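PDB 3QKX: uncharacterized HTH-type transcriptional regulator HI_0893 from Haemophilus influenzae, which probably binds regulatory DNA as a transcription factor of the TetR family, through a predicted helix-turn-helix motif. Local coordinates for residues A[73-78]-A[124-129]; A[79-84]-A[132-137]. All coordinates share one frame; numbering follows the deposited sequence. Where two conformers were deposited one is given.

Contacts 1 and 2 follow one another along helix 126-137: contact 1 uses its N-terminal end, against the loop 73-78, and contact 2 its C-terminal part, against the start of helix 81-98. Their centres lie about 9 Å apart, and the segments alternate along the chain, so the loop and the helix it leads into meet one and the same helix in succession. Gln84 ties the two together, its OE1 lying 3.6 Å from Phe75 CE1 and its NE2 packing 3.2 Å from Glu77 O. Each contact centres on a phenylalanine. The 1,2-ethanediol near contact 1 and the sulfate near contact 2, probably left from the crystallisation liquor, bind away from both aromatic interfaces.

Contact 1: residues A[73-78]-A[124-129]; sequences KDFDET and NCRWDL. With EDO (1,2-ethanediol), chain C.
The ring of Phe75 carries the guanidinium of Arg126 on one face, while on the opposite face the backbone N of Glu77 sits toward the rim. The guanidinium is itself sandwiched, with Phe75 on one side and Leu129 CD1, from the next turn of its own helix, on the other. Ring and guanidinium are tilted by just 19° and their centres are 3.6 Å apart, a flat stack with cation-pi character. It is shifted toward the CE2 and CZ side of the ring, where Arg126 NH1 comes to 3.1 Å from Phe75 CZ. The aliphatic part joins in as well: Arg126 CD adds a CH-pi contact over the same face, 4.0 Å from the centroid of the Phe75 ring.

Arg126 reaches this place by leaving the backbone with CG anti to N and then bending twice, at chi2 (50°) and chi3 (52°), which folds the chain back so that its end lies flat on the ring. The stack joins the loop between helices 52-72 and 81-98 to the first turn of helix 126-137, and Leu71 and Met88 of those helices also touch the arginine. Just before that turn Cys125 is the N-cap; its SG accepts a weak bond from Trp127 N at 3.6 Å.

Between these two segments the attraction comes from the face of an aromatic ring, not from a carboxylate: Glu77 OE2 stays 5.6 Å from Arg126 NH2, too far for a salt bridge, though its opposite charge may favour the arginine's positive charge slightly. Arg126 NE, buried here, has no hydrogen-bond partner, probably a modest cost set against the stacking.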
loop_
_atom_site.group_PDB
_atom_site.type_symbol
_atom_site.label_atom_id
_atom_site.label_comp_id
_atom_site.label_asym_id
_atom_site.label_seq_id
_atom_site.Cartn_x
_atom_site.Cartn_y
_atom_site.Cartn_z
ATOM N N LYS A 73 -7.345 -17.536 11.295
ATOM C CA LYS A 73 -8.766 -17.742 11.615
ATOM C C LYS A 73 -9.405 -18.723 10.663
ATOM O O LYS A 73 -9.289 -18.562 9.459
ATOM C CB LYS A 73 -9.549 -16.387 11.588
ATOM C CG LYS A 73 -11.133 -16.480 11.675
ATOM C CD LYS A 73 -11.818 -15.114 11.410
ATOM N N ASP A 74 -10.081 -19.733 11.224
ATOM C CA ASP A 74 -10.830 -20.757 10.465
ATOM C C ASP A 74 -9.963 -21.604 9.515
ATOM O O ASP A 74 -10.476 -22.163 8.543
ATOM C CB ASP A 74 -12.019 -20.128 9.691
ATOM C CG ASP A 74 -13.042 -19.475 10.610
ATOM O OD1 ASP A 74 -12.806 -19.409 11.826
ATOM O OD2 ASP A 74 -14.092 -19.035 10.102
ATOM N N PHE A 75 -8.671 -21.738 9.833
ATOM C CA PHE A 75 -7.743 -22.518 8.993
ATOM C C PHE A 75 -7.996 -24.013 9.134
ATOM O O PHE A 75 -8.250 -24.497 10.217
ATOM C CB PHE A 75 -6.287 -22.216 9.356
ATOM C CG PHE A 75 -5.309 -23.106 8.678
ATOM C CD1 PHE A 75 -5.062 -22.974 7.318
ATOM C CD2 PHE A 75 -4.667 -24.115 9.379
ATOM C CE1 PHE A 75 -4.161 -23.814 6.676
ATOM C CE2 PHE A 75 -3.775 -24.965 8.745
ATOM C CZ PHE A 75 -3.523 -24.816 7.393
ATOM N N ASP A 76 -7.883 -24.730 8.028
ATOM C CA ASP A 76 -8.274 -26.113 7.969
ATOM C C ASP A 76 -7.445 -26.848 6.899
ATOM O O ASP A 76 -7.780 -26.811 5.708
ATOM C CB ASP A 76 -9.793 -26.191 7.686
ATOM C CG ASP A 76 -10.369 -27.578 7.907
ATOM O OD1 ASP A 76 -9.832 -28.319 8.746
ATOM O OD2 ASP A 76 -11.367 -27.926 7.230
ATOM N N GLU A 77 -6.373 -27.526 7.352
ATOM C CA GLU A 77 -5.489 -28.366 6.485
ATOM C C GLU A 77 -6.224 -29.308 5.545
ATOM O O GLU A 77 -5.712 -29.641 4.490
ATOM C CB GLU A 77 -4.565 -29.245 7.336
ATOM C CG GLU A 77 -3.446 -28.524 8.059
ATOM C CD GLU A 77 -3.022 -29.227 9.362
ATOM O OE1 GLU A 77 -3.061 -30.471 9.414
ATOM O OE2 GLU A 77 -2.659 -28.525 10.338
ATOM N N THR A 78 -7.398 -29.765 5.971
ATOM C CA THR A 78 -8.186 -30.766 5.254
ATOM C C THR A 78 -8.826 -30.229 3.983
ATOM O O THR A 78 -9.084 -31.013 3.057
ATOM C CB THR A 78 -9.322 -31.355 6.147
ATOM O OG1 THR A 78 -10.303 -30.346 6.430
ATOM C CG2 THR A 78 -8.766 -31.893 7.447
ATOM N N ASN A 124 6.904 -19.196 12.000
ATOM C CA ASN A 124 5.685 -19.941 11.638
ATOM C C ASN A 124 4.481 -19.052 11.304
ATOM O O ASN A 124 3.415 -19.154 11.935
ATOM C CB ASN A 124 5.321 -20.918 12.755
ATOM C CG ASN A 124 6.453 -21.856 13.087
ATOM O OD1 ASN A 124 6.901 -22.636 12.236
ATOM N ND2 ASN A 124 6.937 -21.781 14.318
ATOM N N CYS A 125 4.680 -18.157 10.341
ATOM C CA CYS A 125 3.593 -17.395 9.768
ATOM C C CYS A 125 2.749 -18.313 8.888
ATOM O O CYS A 125 3.290 -19.083 8.112
ATOM C CB CYS A 125 4.150 -16.239 8.933
ATOM S SG CYS A 125 2.894 -15.239 8.133
ATOM N N ARG A 126 1.429 -18.227 9.011
ATOM C CA ARG A 126 0.514 -19.057 8.219
ATOM C C ARG A 126 0.788 -18.956 6.705
ATOM O O ARG A 126 0.754 -19.961 6.005
ATOM C CB ARG A 126 -0.953 -18.685 8.531
ATOM C CG ARG A 126 -2.040 -19.410 7.714
ATOM C CD ARG A 126 -1.872 -20.924 7.701
ATOM N NE ARG A 126 -1.730 -21.496 9.048
ATOM C CZ ARG A 126 -1.253 -22.715 9.328
ATOM N NH1 ARG A 126 -0.819 -23.524 8.361
ATOM N NH2 ARG A 126 -1.185 -23.138 10.613
ATOM N N TRP A 127 1.094 -17.754 6.219
ATOM C CA TRP A 127 1.403 -17.563 4.806
ATOM C C TRP A 127 2.607 -18.372 4.392
ATOM O O TRP A 127 2.564 -19.073 3.367
ATOM C CB TRP A 127 1.681 -16.099 4.478
ATOM C CG TRP A 127 2.043 -15.924 3.048
ATOM C CD1 TRP A 127 3.253 -15.531 2.541
ATOM C CD2 TRP A 127 1.207 -16.199 1.919
ATOM N NE1 TRP A 127 3.212 -15.541 1.162
ATOM C CE2 TRP A 127 1.957 -15.924 0.763
ATOM C CE3 TRP A 127 -0.105 -16.631 1.777
ATOM C CZ2 TRP A 127 1.440 -16.093 -0.516
ATOM C CZ3 TRP A 127 -0.621 -16.790 0.494
ATOM C CH2 TRP A 127 0.150 -16.528 -0.624
ATOM N N ASP A 128 3.681 -18.244 5.169
ATOM C CA ASP A 128 4.926 -18.947 4.901
ATOM C C ASP A 128 4.681 -20.445 4.889
ATOM O O ASP A 128 5.125 -21.139 3.959
ATOM C CB ASP A 128 6.019 -18.590 5.951
ATOM C CG ASP A 128 6.670 -17.185 5.717
ATOM O OD1 ASP A 128 6.378 -16.506 4.705
ATOM O OD2 ASP A 128 7.493 -16.772 6.560
ATOM N N LEU A 129 3.964 -20.930 5.910
ATOM C CA LEU A 129 3.654 -22.356 6.057
ATOM C C LEU A 129 2.812 -22.852 4.905
ATOM O O LEU A 129 3.057 -23.938 4.369
ATOM C CB LEU A 129 2.896 -22.636 7.360
ATOM C CG LEU A 129 3.616 -22.510 8.714
ATOM C CD1 LEU A 129 2.691 -22.988 9.846
ATOM C CD2 LEU A 129 4.922 -23.275 8.746
HETATM C C1 EDO C . 5.348 -12.474 3.612
HETATM O O1 EDO C . 4.503 -11.318 3.671
HETATM C C2 EDO C . 6.740 -12.137 4.139
HETATM O O2 EDO C . 7.524 -13.338 4.216
#

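Contact 2: residues A[79-84]-A[132-137]; sequences KPFFEQ and HQAQKA. With SO4 (sulfate ion), chain G.
Two helices of the C-terminal domain meet here, the first turn of helix 81-98 and the C-terminal part of helix 126-137, and Phe81 bridges them by laying its ring on Ala134. The CA of Ala134 stands over the middle of the ring, 4.0 Å from the centroid of Phe81 and 11° off the normal, a CH-pi contact. Ala134 CB lies over the same face nearer the root of the ring, 4.0 Å from Phe81 CD1. Neighbours along the helix meet other parts of the ring: Gln133 CB is 3.8 Å from Phe81 CE1, and one turn on, Ala137 CB is 3.7 Å from Phe81 CE2. With CG anti to its own carbonyl carbon (chi1 -70°), Phe81 extends its ring across to this surface.

In this all-helical C-terminal domain, which belongs to a tetracycline-repressor-like family, the short side chains of Ala134 and Ala137 leave the ring of Phe81 lying directly on helix 126-137, with 6.6 Å between Phe81 CA and Ala134 CA. Phe130, Leu139 and Trp183 also touch Phe81, the last of them bringing in helix 172-184. Gln133 contributes through its CB, for the chain bends at chi2 and carries the amide away from helix 81-98.

Ahead of that helix, Pro80 occupies the N-cap position. Gln84 reaches back toward the start of the turn, and its NE2 donates to Lys79 O at 2.9 Å, approaching from above the carbonyl plane rather than on a lone pair. On the side of this turn away from Phe81, the extended chain of Lys79 reaches the sulfate, where NZ makes weak hydrogen bonds to O2 and O3.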
loop_
_atom_site.group_PDB
_atom_site.type_symbol
_atom_site.label_atom_id
_atom_site.label_comp_id
_atom_site.label_asym_id
_atom_site.label_seq_id
_atom_site.Cartn_x
_atom_site.Cartn_y
_atom_site.Cartn_z
ATOM N N LYS A 79 -9.091 -28.905 3.936
ATOM C CA LYS A 79 -9.644 -28.250 2.739
ATOM C C LYS A 79 -8.581 -28.138 1.653
ATOM O O LYS A 79 -7.396 -28.223 1.952
ATOM C CB LYS A 79 -10.173 -26.844 3.077
ATOM C CG LYS A 79 -11.403 -26.832 3.945
ATOM C CD LYS A 79 -11.728 -25.432 4.427
ATOM C CE LYS A 79 -12.816 -25.447 5.477
ATOM N NZ LYS A 79 -13.545 -24.164 5.510
ATOM N N PRO A 80 -9.001 -27.903 0.381
ATOM C CA PRO A 80 -8.021 -27.675 -0.669
ATOM C C PRO A 80 -7.224 -26.396 -0.474
ATOM O O PRO A 80 -7.692 -25.457 0.173
ATOM C CB PRO A 80 -8.879 -27.540 -1.940
ATOM C CG PRO A 80 -10.165 -28.074 -1.625
ATOM C CD PRO A 80 -10.374 -27.925 -0.167
ATOM N N PHE A 81 -6.057 -26.338 -1.093
ATOM C CA PHE A 81 -5.163 -25.201 -0.921
ATOM C C PHE A 81 -5.809 -23.903 -1.371
ATOM O O PHE A 81 -5.605 -22.860 -0.727
ATOM C CB PHE A 81 -3.825 -25.435 -1.654
ATOM C CG PHE A 81 -2.955 -26.506 -0.999
ATOM C CD1 PHE A 81 -2.391 -26.291 0.259
ATOM C CD2 PHE A 81 -2.745 -27.731 -1.611
ATOM C CE1 PHE A 81 -1.612 -27.254 0.877
ATOM C CE2 PHE A 81 -1.959 -28.718 -0.978
ATOM C CZ PHE A 81 -1.395 -28.464 0.265
ATOM N N PHE A 82 -6.612 -23.964 -2.442
ATOM C CA PHE A 82 -7.383 -22.793 -2.888
ATOM C C PHE A 82 -8.326 -22.295 -1.804
ATOM O O PHE A 82 -8.387 -21.112 -1.540
ATOM C CB PHE A 82 -8.206 -23.108 -4.142
ATOM C CG PHE A 82 -9.120 -22.003 -4.537
ATOM C CD1 PHE A 82 -8.610 -20.762 -4.869
ATOM C CD2 PHE A 82 -10.498 -22.177 -4.541
ATOM C CE1 PHE A 82 -9.473 -19.694 -5.227
ATOM C CE2 PHE A 82 -11.369 -21.101 -4.897
ATOM C CZ PHE A 82 -10.845 -19.881 -5.243
ATOM N N GLU A 83 -9.069 -23.201 -1.188
ATOM C CA GLU A 83 -9.982 -22.806 -0.111
ATOM C C GLU A 83 -9.239 -22.267 1.114
ATOM O O GLU A 83 -9.754 -21.371 1.795
ATOM C CB GLU A 83 -10.908 -23.956 0.294
ATOM C CG GLU A 83 -11.886 -24.401 -0.814
ATOM C CD GLU A 83 -12.862 -23.286 -1.287
ATOM O OE1 GLU A 83 -13.075 -22.279 -0.547
ATOM O OE2 GLU A 83 -13.406 -23.430 -2.414
ATOM N N GLN A 84 -8.039 -22.786 1.373
ATOM C CA GLN A 84 -7.193 -22.237 2.418
ATOM C C GLN A 84 -6.787 -20.824 2.057
ATOM O O GLN A 84 -6.794 -19.948 2.892
ATOM C CB GLN A 84 -5.948 -23.099 2.648
ATOM C CG GLN A 84 -6.245 -24.468 3.240
ATOM C CD GLN A 84 -5.026 -25.395 3.246
ATOM O OE1 GLN A 84 -3.876 -24.938 3.237
ATOM N NE2 GLN A 84 -5.279 -26.698 3.279
ATOM N N HIS A 132 4.826 -23.253 1.816
ATOM C CA HIS A 132 5.678 -24.430 1.879
ATOM C C HIS A 132 4.898 -25.709 1.530
ATOM O O HIS A 132 5.370 -26.514 0.723
ATOM C CB HIS A 132 6.342 -24.560 3.259
ATOM C CG HIS A 132 7.365 -25.659 3.342
ATOM N ND1 HIS A 132 8.428 -25.763 2.462
ATOM C CD2 HIS A 132 7.502 -26.692 4.219
ATOM C CE1 HIS A 132 9.165 -26.817 2.787
ATOM N NE2 HIS A 132 8.625 -27.399 3.845
ATOM N N GLN A 133 3.708 -25.868 2.112
ATOM C CA GLN A 133 2.878 -27.058 1.865
ATOM C C GLN A 133 2.355 -27.088 0.424
ATOM O O GLN A 133 2.416 -28.128 -0.243
ATOM C CB GLN A 133 1.688 -27.138 2.852
ATOM C CG GLN A 133 2.060 -27.450 4.309
ATOM C CD GLN A 133 2.857 -28.758 4.470
ATOM O OE1 GLN A 133 3.770 -28.847 5.298
ATOM N NE2 GLN A 133 2.523 -29.770 3.659
ATOM N N ALA A 134 1.861 -25.947 -0.053
ATOM C CA ALA A 134 1.371 -25.842 -1.418
ATOM C C ALA A 134 2.504 -26.012 -2.454
ATOM O O ALA A 134 2.284 -26.600 -3.514
ATOM C CB ALA A 134 0.621 -24.512 -1.626
ATOM N N GLN A 135 3.707 -25.526 -2.143
ATOM C CA GLN A 135 4.875 -25.728 -3.038
ATOM C C GLN A 135 5.312 -27.177 -3.048
ATOM O O GLN A 135 5.564 -27.729 -4.102
ATOM C CB GLN A 135 6.062 -24.844 -2.657
ATOM C CG GLN A 135 5.946 -23.423 -3.160
ATOM C CD GLN A 135 7.018 -22.496 -2.600
ATOM O OE1 GLN A 135 7.616 -22.763 -1.540
ATOM N NE2 GLN A 135 7.295 -21.409 -3.332
ATOM N N LYS A 136 5.386 -27.765 -1.857
ATOM C CA LYS A 136 5.675 -29.192 -1.652
ATOM C C LYS A 136 4.701 -30.089 -2.420
ATOM O O LYS A 136 5.116 -31.084 -2.980
ATOM C CB LYS A 136 5.633 -29.512 -0.136
ATOM C CG LYS A 136 5.928 -30.957 0.281
ATOM C CD LYS A 136 5.979 -31.093 1.827
ATOM N N ALA A 137 3.416 -29.714 -2.452
ATOM C CA ALA A 137 2.385 -30.454 -3.213
ATOM C C ALA A 137 2.473 -30.271 -4.748
ATOM O O ALA A 137 1.951 -31.073 -5.506
ATOM C CB ALA A 137 1.011 -30.052 -2.726
HETATM S S SO4 G . -16.257 -25.344 7.561
HETATM O O1 SO4 G . -15.542 -26.614 7.695
HETATM O O2 SO4 G . -16.563 -25.089 6.150
HETATM O O3 SO4 G . -15.419 -24.268 8.088
HETATM O O4 SO4 G . -17.516 -25.421 8.309
#